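Local coordinates for ABC transporter, periplasmic substrate-binding protein (Vibrio cholerae O1 biovar eltor, PDB 1TWY) that probably binds phosphate in the periplasm and delivers it to an ABC-type membrane transporter, as the soluble receptor of that uptake system, at residues F102-P114 / V194-I206. Numbering follows the deposited sequence.
Sequences FDGLAIVVNQANP and VNHNTQAVGFISI
Strands 102-109 and 200-205 run antiparallel, A106 pairing with I204 and V108 with G202 through two bonds each; the axes close to 4.6 Å at 154°. Both A106 N to I204 O (2.8 Å) and V108 N to G202 O are nearly straight at the hydrogen, but A106 N lies almost in line with the I204 carbonyl, while V108 N stands above the carbonyl plane of G202. Two residues along, just past the end of strand 200-205, I206 N reaches G104 O (2.9 Å), again from above the carbonyl plane. On one face of the sheet I107 and V201 lie side by side, CG2 to CG2 at 3.8 Å, while I107 CD1 reaches F203 CB; the F203 ring leads away to stack on F159 of helix 154-163. On the other face the side chains of V108 and I204 cross at about a right angle, CG1 touching CD1 at 3.8 Å. This pairing belongs to the central sheet of one lobe of a two-lobed periplasmic binding protein; strand 96-109 enters from the side of the other lobe, bonding to strands 214-218 and 236-243 along its opposite edge. Beyond V109 the side chain of N110 takes over: with CG anti to the backbone N (chi1 -175°), ND2 donates in the carbonyl plane to V194 O of helix 187-196 at 2.9 Å, and OD1 accepts from A112 N in an Asx turn. A water held by four bonds links the two segments, accepting from N110 N and N113 ND2 and donating to T198 O and A200 O.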
ATOM      1  N   PHE A 102       1.868  -5.900   6.529  1.00 18.60           N
ATOM      2  CA  PHE A 102       2.328  -5.525   5.200  1.00 19.57           C
ATOM      3  C   PHE A 102       1.170  -5.656   4.273  1.00 22.04           C
ATOM      4  O   PHE A 102       0.241  -6.392   4.485  1.00 17.98           O
ATOM      5  CB  PHE A 102       3.480  -6.373   4.733  1.00 20.11           C
ATOM      6  CG  PHE A 102       4.790  -6.046   5.435  1.00 23.90           C
ATOM      7  CD1 PHE A 102       5.483  -4.893   5.119  1.00 28.43           C
ATOM      8  CD2 PHE A 102       5.339  -6.905   6.352  1.00 36.95           C
ATOM      9  CE1 PHE A 102       6.669  -4.578   5.745  1.00 31.15           C
ATOM     10  CE2 PHE A 102       6.518  -6.579   6.992  1.00 37.66           C
ATOM     11  CZ  PHE A 102       7.170  -5.411   6.668  1.00 27.96           C
ATOM     12  N   ASP A 103       1.181  -4.831   3.226  1.00 17.47           N
ATOM     13  CA  ASP A 103       0.115  -4.909   2.227  1.00 17.56           C
ATOM     14  C   ASP A 103       0.785  -5.041   0.878  1.00 20.74           C
ATOM     15  O   ASP A 103       1.765  -4.417   0.611  1.00 23.99           O
ATOM     16  CB  ASP A 103      -0.743  -3.641   2.338  1.00 21.62           C
ATOM     17  CG  ASP A 103      -1.786  -3.512   1.290  1.00 25.72           C
ATOM     18  OD1 ASP A 103      -2.513  -4.498   1.005  1.00 24.50           O
ATOM     19  OD2 ASP A 103      -1.848  -2.429   0.644  1.00 30.49           O
ATOM     20  N   GLY A 104       0.410  -5.972   0.067  1.00 19.66           N
ATOM     21  CA  GLY A 104       1.194  -6.247  -1.128  1.00 18.81           C
ATOM     22  C   GLY A 104       0.439  -5.764  -2.401  1.00 21.86           C
ATOM     23  O   GLY A 104      -0.786  -5.493  -2.352  1.00 19.47           O
ATOM     24  N   LEU A 105       1.199  -5.536  -3.463  1.00 16.08           N
ATOM     25  CA  LEU A 105       0.689  -5.206  -4.763  1.00 18.04           C
ATOM     26  C   LEU A 105       1.060  -6.303  -5.724  1.00 20.71           C
ATOM     27  O   LEU A 105       2.184  -6.807  -5.656  1.00 19.76           O
ATOM     28  CB  LEU A 105       1.312  -3.882  -5.263  1.00 21.30           C
ATOM     29  CG  LEU A 105       1.004  -2.584  -4.513  1.00 24.87           C
ATOM     30  CD1 LEU A 105       1.701  -1.425  -5.217  1.00 27.25           C
ATOM     31  CD2 LEU A 105      -0.421  -2.247  -4.542  1.00 31.78           C
ATOM     32  N   ALA A 106       0.169  -6.604  -6.659  1.00 16.06           N
ATOM     33  CA  ALA A 106       0.429  -7.533  -7.765  1.00 13.77           C
ATOM     34  C   ALA A 106       0.447  -6.824  -9.067  1.00 14.49           C
ATOM     35  O   ALA A 106      -0.292  -5.888  -9.274  1.00 15.81           O
ATOM     36  CB  ALA A 106      -0.743  -8.612  -7.855  1.00 17.12           C
ATOM     37  N   ILE A 107       1.335  -7.243  -9.912  1.00 14.25           N
ATOM     38  CA  ILE A 107       1.298  -6.795 -11.315  1.00 15.53           C
ATOM     39  C   ILE A 107       0.513  -7.790 -12.127  1.00 14.36           C
ATOM     40  O   ILE A 107       0.750  -9.002 -12.086  1.00 14.68           O
ATOM     41  CB  ILE A 107       2.756  -6.741 -11.844  1.00 17.74           C
ATOM     42  CG1 ILE A 107       3.643  -5.925 -10.874  1.00 17.28           C
ATOM     43  CG2 ILE A 107       2.773  -6.227 -13.238  1.00 17.16           C
ATOM     44  CD1 ILE A 107       3.100  -4.521 -10.762  1.00 20.57           C
ATOM     45  N   VAL A 108      -0.430  -7.287 -12.906  1.00 14.70           N
ATOM     46  CA  VAL A 108      -1.357  -8.117 -13.581  1.00 13.15           C
ATOM     47  C   VAL A 108      -1.317  -7.898 -15.085  1.00 16.60           C
ATOM     48  O   VAL A 108      -1.213  -6.751 -15.515  1.00 17.58           O
ATOM     49  CB  VAL A 108      -2.755  -8.007 -13.000  1.00 16.24           C
ATOM     50  CG1 VAL A 108      -2.755  -8.588 -11.565  1.00 17.66           C
ATOM     51  CG2 VAL A 108      -3.311  -6.636 -12.980  1.00 17.51           C
ATOM     52  N   VAL A 109      -1.390  -8.979 -15.853  1.00 16.74           N
ATOM     53  CA  VAL A 109      -1.513  -8.951 -17.285  1.00 16.63           C
ATOM     54  C   VAL A 109      -2.669  -9.799 -17.767  1.00 16.91           C
ATOM     55  O   VAL A 109      -3.229 -10.584 -16.972  1.00 15.42           O
ATOM     56  CB  VAL A 109      -0.197  -9.462 -17.981  1.00 18.07           C
ATOM     57  CG1 VAL A 109       0.983  -8.517 -17.543  1.00 19.97           C
ATOM     58  CG2 VAL A 109       0.188 -10.928 -17.649  1.00 19.03           C
ATOM     59  N   ASN A 110      -2.989  -9.669 -19.028  1.00 16.65           N
ATOM     60  CA  ASN A 110      -4.092 -10.474 -19.617  1.00 15.42           C
ATOM     61  C   ASN A 110      -3.639 -11.944 -19.677  1.00 18.78           C
ATOM     62  O   ASN A 110      -2.447 -12.276 -19.881  1.00 20.18           O
ATOM     63  CB  ASN A 110      -4.368  -9.984 -21.030  1.00 16.77           C
ATOM     64  CG  ASN A 110      -5.546 -10.661 -21.640  1.00 18.64           C
ATOM     65  OD1 ASN A 110      -5.406 -11.783 -22.202  1.00 19.59           O
ATOM     66  ND2 ASN A 110      -6.684 -10.004 -21.626  1.00 16.31           N
ATOM     67  N   GLN A 111      -4.596 -12.856 -19.354  1.00 19.07           N
ATOM     68  CA  GLN A 111      -4.301 -14.288 -19.410  1.00 19.81           C
ATOM     69  C   GLN A 111      -3.511 -14.771 -20.657  1.00 18.04           C
ATOM     70  O   GLN A 111      -2.779 -15.727 -20.516  1.00 24.01           O
ATOM     71  CB  GLN A 111      -5.564 -15.124 -19.380  1.00 21.39           C
ATOM     72  CG  GLN A 111      -5.355 -16.566 -18.951  1.00 25.25           C
ATOM     73  CD  GLN A 111      -4.599 -16.697 -17.596  1.00 30.05           C
ATOM     74  OE1 GLN A 111      -5.105 -16.302 -16.570  1.00 27.07           O
ATOM     75  NE2 GLN A 111      -3.401 -17.233 -17.653  1.00 29.58           N
ATOM     76  N   ALA A 112      -3.744 -14.164 -21.793  1.00 22.50           N
ATOM     77  CA  ALA A 112      -3.097 -14.534 -23.024  1.00 19.30           C
ATOM     78  C   ALA A 112      -1.645 -14.118 -23.084  1.00 24.13           C
ATOM     79  O   ALA A 112      -0.847 -14.666 -23.866  1.00 25.08           O
ATOM     80  CB  ALA A 112      -3.845 -14.023 -24.179  1.00 19.23           C
ATOM     81  N   ASN A 113      -1.276 -13.133 -22.296  1.00 20.23           N
ATOM     82  CA  ASN A 113       0.108 -12.645 -22.353  1.00 19.13           C
ATOM     83  C   ASN A 113       1.119 -13.696 -21.872  1.00 19.79           C
ATOM     84  O   ASN A 113       1.069 -14.205 -20.791  1.00 19.26           O
ATOM     85  CB  ASN A 113       0.155 -11.359 -21.581  1.00 19.09           C
ATOM     86  CG  ASN A 113       1.435 -10.594 -21.746  1.00 18.94           C
ATOM     87  OD1 ASN A 113       2.512 -11.184 -21.988  1.00 19.14           O
ATOM     88  ND2 ASN A 113       1.348  -9.271 -21.476  1.00 20.00           N
ATOM     89  N   PRO A 114       2.102 -14.091 -22.724  1.00 19.13           N
ATOM     90  CA  PRO A 114       3.080 -15.094 -22.285  1.00 23.66           C
ATOM     91  C   PRO A 114       4.051 -14.711 -21.201  1.00 22.63           C
ATOM     92  O   PRO A 114       4.691 -15.602 -20.625  1.00 24.19           O
ATOM     93  CB  PRO A 114       3.851 -15.438 -23.598  1.00 24.63           C
ATOM     94  CG  PRO A 114       3.638 -14.281 -24.492  1.00 25.38           C
ATOM     95  CD  PRO A 114       2.242 -13.743 -24.143  1.00 22.47           C
ATOM     96  N   VAL A 194      -7.838  -5.102 -17.767  1.00 14.27           N
ATOM     97  CA  VAL A 194      -6.800  -6.054 -18.099  1.00 15.22           C
ATOM     98  C   VAL A 194      -7.397  -7.281 -18.776  1.00 15.79           C
ATOM     99  O   VAL A 194      -6.888  -7.830 -19.715  1.00 15.02           O
ATOM    100  CB  VAL A 194      -5.848  -6.331 -16.917  1.00 12.85           C
ATOM    101  CG1 VAL A 194      -4.897  -7.450 -17.154  1.00 20.29           C
ATOM    102  CG2 VAL A 194      -5.051  -5.122 -16.560  1.00 16.84           C
ATOM    103  N   ASN A 195      -8.472  -7.847 -18.157  1.00 13.85           N
ATOM    104  CA  ASN A 195      -9.186  -9.021 -18.671  1.00 13.60           C
ATOM    105  C   ASN A 195      -9.669  -8.949 -20.094  1.00 13.70           C
ATOM    106  O   ASN A 195      -9.683  -9.874 -20.812  1.00 16.65           O
ATOM    107  CB  ASN A 195     -10.363  -9.337 -17.717  1.00 16.12           C
ATOM    108  CG  ASN A 195     -11.208 -10.431 -18.243  1.00 19.17           C
ATOM    109  OD1 ASN A 195     -12.110 -10.187 -18.976  1.00 22.16           O
ATOM    110  ND2 ASN A 195     -10.900 -11.678 -17.872  1.00 18.16           N
ATOM    111  N   HIS A 196      -9.934  -7.737 -20.513  1.00 15.72           N
ATOM    112  CA  HIS A 196     -10.480  -7.460 -21.844  1.00 17.95           C
ATOM    113  C   HIS A 196      -9.508  -6.895 -22.876  1.00 21.20           C
ATOM    114  O   HIS A 196      -9.927  -6.694 -24.017  1.00 20.68           O
ATOM    115  CB  HIS A 196     -11.657  -6.518 -21.719  1.00 17.84           C
ATOM    116  CG  HIS A 196     -12.919  -7.177 -21.353  1.00 25.03           C
ATOM    117  ND1 HIS A 196     -13.851  -6.577 -20.565  1.00 48.25           N
ATOM    118  CD2 HIS A 196     -13.437  -8.381 -21.678  1.00 44.16           C
ATOM    119  CE1 HIS A 196     -14.900  -7.370 -20.427  1.00 42.05           C
ATOM    120  NE2 HIS A 196     -14.689  -8.448 -21.110  1.00 27.17           N
ATOM    121  N   ASN A 197      -8.238  -6.739 -22.477  1.00 15.32           N
ATOM    122  CA  ASN A 197      -7.217  -6.167 -23.355  1.00 14.21           C
ATOM    123  C   ASN A 197      -5.947  -6.905 -23.227  1.00 13.43           C
ATOM    124  O   ASN A 197      -5.189  -6.705 -22.291  1.00 15.24           O
ATOM    125  CB  ASN A 197      -7.096  -4.637 -23.100  1.00 15.28           C
ATOM    126  CG  ASN A 197      -8.333  -3.909 -23.349  1.00 19.35           C
ATOM    127  OD1 ASN A 197      -8.593  -3.557 -24.527  1.00 18.62           O
ATOM    128  ND2 ASN A 197      -9.149  -3.679 -22.296  1.00 15.95           N
ATOM    129  N   THR A 198      -5.642  -7.729 -24.217  1.00 16.95           N
ATOM    130  CA  THR A 198      -4.405  -8.519 -24.316  1.00 16.43           C
ATOM    131  C   THR A 198      -3.112  -7.690 -24.105  1.00 19.55           C
ATOM    132  O   THR A 198      -2.140  -8.186 -23.602  1.00 20.54           O
ATOM    133  CB  THR A 198      -4.288  -9.253 -25.667  1.00 18.88           C
ATOM    134  OG1 THR A 198      -4.473  -8.380 -26.746  1.00 20.92           O
ATOM    135  CG2 THR A 198      -5.423 -10.287 -25.842  1.00 21.43           C
ATOM    136  N   GLN A 199      -3.183  -6.398 -24.494  1.00 18.08           N
ATOM    137  CA  GLN A 199      -2.034  -5.499 -24.435  1.00 19.42           C
ATOM    138  C   GLN A 199      -1.778  -4.868 -23.075  1.00 20.61           C
ATOM    139  O   GLN A 199      -0.770  -4.229 -22.915  1.00 17.71           O
ATOM    140  CB  GLN A 199      -2.192  -4.367 -25.448  1.00 18.05           C
ATOM    141  CG  GLN A 199      -3.297  -3.279 -25.218  1.00 20.04           C
ATOM    142  CD  GLN A 199      -4.655  -3.534 -25.845  1.00 16.12           C
ATOM    143  OE1 GLN A 199      -5.040  -4.684 -25.929  1.00 20.73           O
ATOM    144  NE2 GLN A 199      -5.379  -2.495 -26.276  1.00 19.78           N
ATOM    145  N   ALA A 200      -2.712  -4.978 -22.107  1.00 16.84           N
ATOM    146  CA  ALA A 200      -2.621  -4.150 -20.942  1.00 15.26           C
ATOM    147  C   ALA A 200      -1.799  -4.754 -19.801  1.00 16.47           C
ATOM    148  O   ALA A 200      -1.633  -5.953 -19.648  1.00 16.46           O
ATOM    149  CB  ALA A 200      -4.108  -3.899 -20.388  1.00 18.40           C
ATOM    150  N   VAL A 201      -1.196  -3.849 -19.038  1.00 15.81           N
ATOM    151  CA  VAL A 201      -0.570  -4.142 -17.769  1.00 17.27           C
ATOM    152  C   VAL A 201      -1.017  -3.187 -16.771  1.00 16.59           C
ATOM    153  O   VAL A 201      -1.296  -1.970 -17.012  1.00 15.61           O
ATOM    154  CB  VAL A 201       0.991  -4.087 -17.800  1.00 14.95           C
ATOM    155  CG1 VAL A 201       1.532  -2.791 -18.312  1.00 18.32           C
ATOM    156  CG2 VAL A 201       1.665  -4.594 -16.501  1.00 18.31           C
ATOM    157  N   GLY A 202      -1.183  -3.731 -15.567  1.00 13.45           N
ATOM    158  CA  GLY A 202      -1.596  -2.898 -14.481  1.00 18.52           C
ATOM    159  C   GLY A 202      -1.167  -3.475 -13.138  1.00 13.93           C
ATOM    160  O   GLY A 202      -0.388  -4.399 -13.079  1.00 16.73           O
ATOM    161  N   PHE A 203      -1.621  -2.820 -12.080  1.00 16.54           N
ATOM    162  CA  PHE A 203      -1.297  -3.207 -10.655  1.00 13.85           C
ATOM    163  C   PHE A 203      -2.599  -3.163  -9.865  1.00 14.10           C
ATOM    164  O   PHE A 203      -3.484  -2.313 -10.092  1.00 15.52           O
ATOM    165  CB  PHE A 203      -0.206  -2.384 -10.038  1.00 14.39           C
ATOM    166  CG  PHE A 203      -0.435  -0.937 -10.027  1.00 14.82           C
ATOM    167  CD1 PHE A 203      -0.077  -0.150 -11.114  1.00 12.96           C
ATOM    168  CD2 PHE A 203      -1.098  -0.331  -8.972  1.00 16.99           C
ATOM    169  CE1 PHE A 203      -0.365   1.187 -11.170  1.00 14.75           C
ATOM    170  CE2 PHE A 203      -1.392   1.053  -9.047  1.00 16.93           C
ATOM    171  CZ  PHE A 203      -0.977   1.799 -10.151  1.00 15.13           C
ATOM    172  N   ILE A 204      -2.710  -4.040  -8.900  1.00 15.97           N
ATOM    173  CA  ILE A 204      -3.874  -4.145  -7.995  1.00 17.85           C
ATOM    174  C   ILE A 204      -3.369  -4.611  -6.640  1.00 16.14           C
ATOM    175  O   ILE A 204      -2.289  -5.185  -6.478  1.00 17.55           O
ATOM    176  CB  ILE A 204      -4.887  -5.167  -8.471  1.00 15.37           C
ATOM    177  CG1 ILE A 204      -4.322  -6.620  -8.640  1.00 14.38           C
ATOM    178  CG2 ILE A 204      -5.614  -4.746  -9.795  1.00 14.55           C
ATOM    179  CD1 ILE A 204      -5.486  -7.596  -9.084  1.00 17.40           C
ATOM    180  N   SER A 205      -4.142  -4.319  -5.611  1.00 17.35           N
ATOM    181  CA  SER A 205      -3.884  -4.905  -4.297  1.00 19.33           C
ATOM    182  C   SER A 205      -3.838  -6.446  -4.391  1.00 17.48           C
ATOM    183  O   SER A 205      -4.621  -7.078  -5.090  1.00 18.46           O
ATOM    184  CB  SER A 205      -5.017  -4.549  -3.326  1.00 23.28           C
ATOM    185  OG  SER A 205      -5.493  -3.196  -3.467  1.00 32.41           O
ATOM    186  N   ILE A 206      -2.866  -7.070  -3.697  1.00 17.78           N
ATOM    187  CA  ILE A 206      -2.624  -8.462  -3.874  1.00 19.18           C
ATOM    188  C   ILE A 206      -3.830  -9.328  -3.499  1.00 18.30           C
ATOM    189  O   ILE A 206      -4.121 -10.328  -4.180  1.00 21.39           O
ATOM    190  CB  ILE A 206      -1.332  -8.849  -3.078  1.00 24.31           C
ATOM    191  CG1 ILE A 206      -0.887 -10.212  -3.491  1.00 28.36           C
ATOM    192  CG2 ILE A 206      -1.598  -8.749  -1.507  1.00 27.99           C
ATOM    193  CD1 ILE A 206       0.534 -10.440  -3.123  1.00 32.68           C
TER
HETATM  194  O   HOH W   1      -1.355  -8.256 -21.033  1.00 18.03           O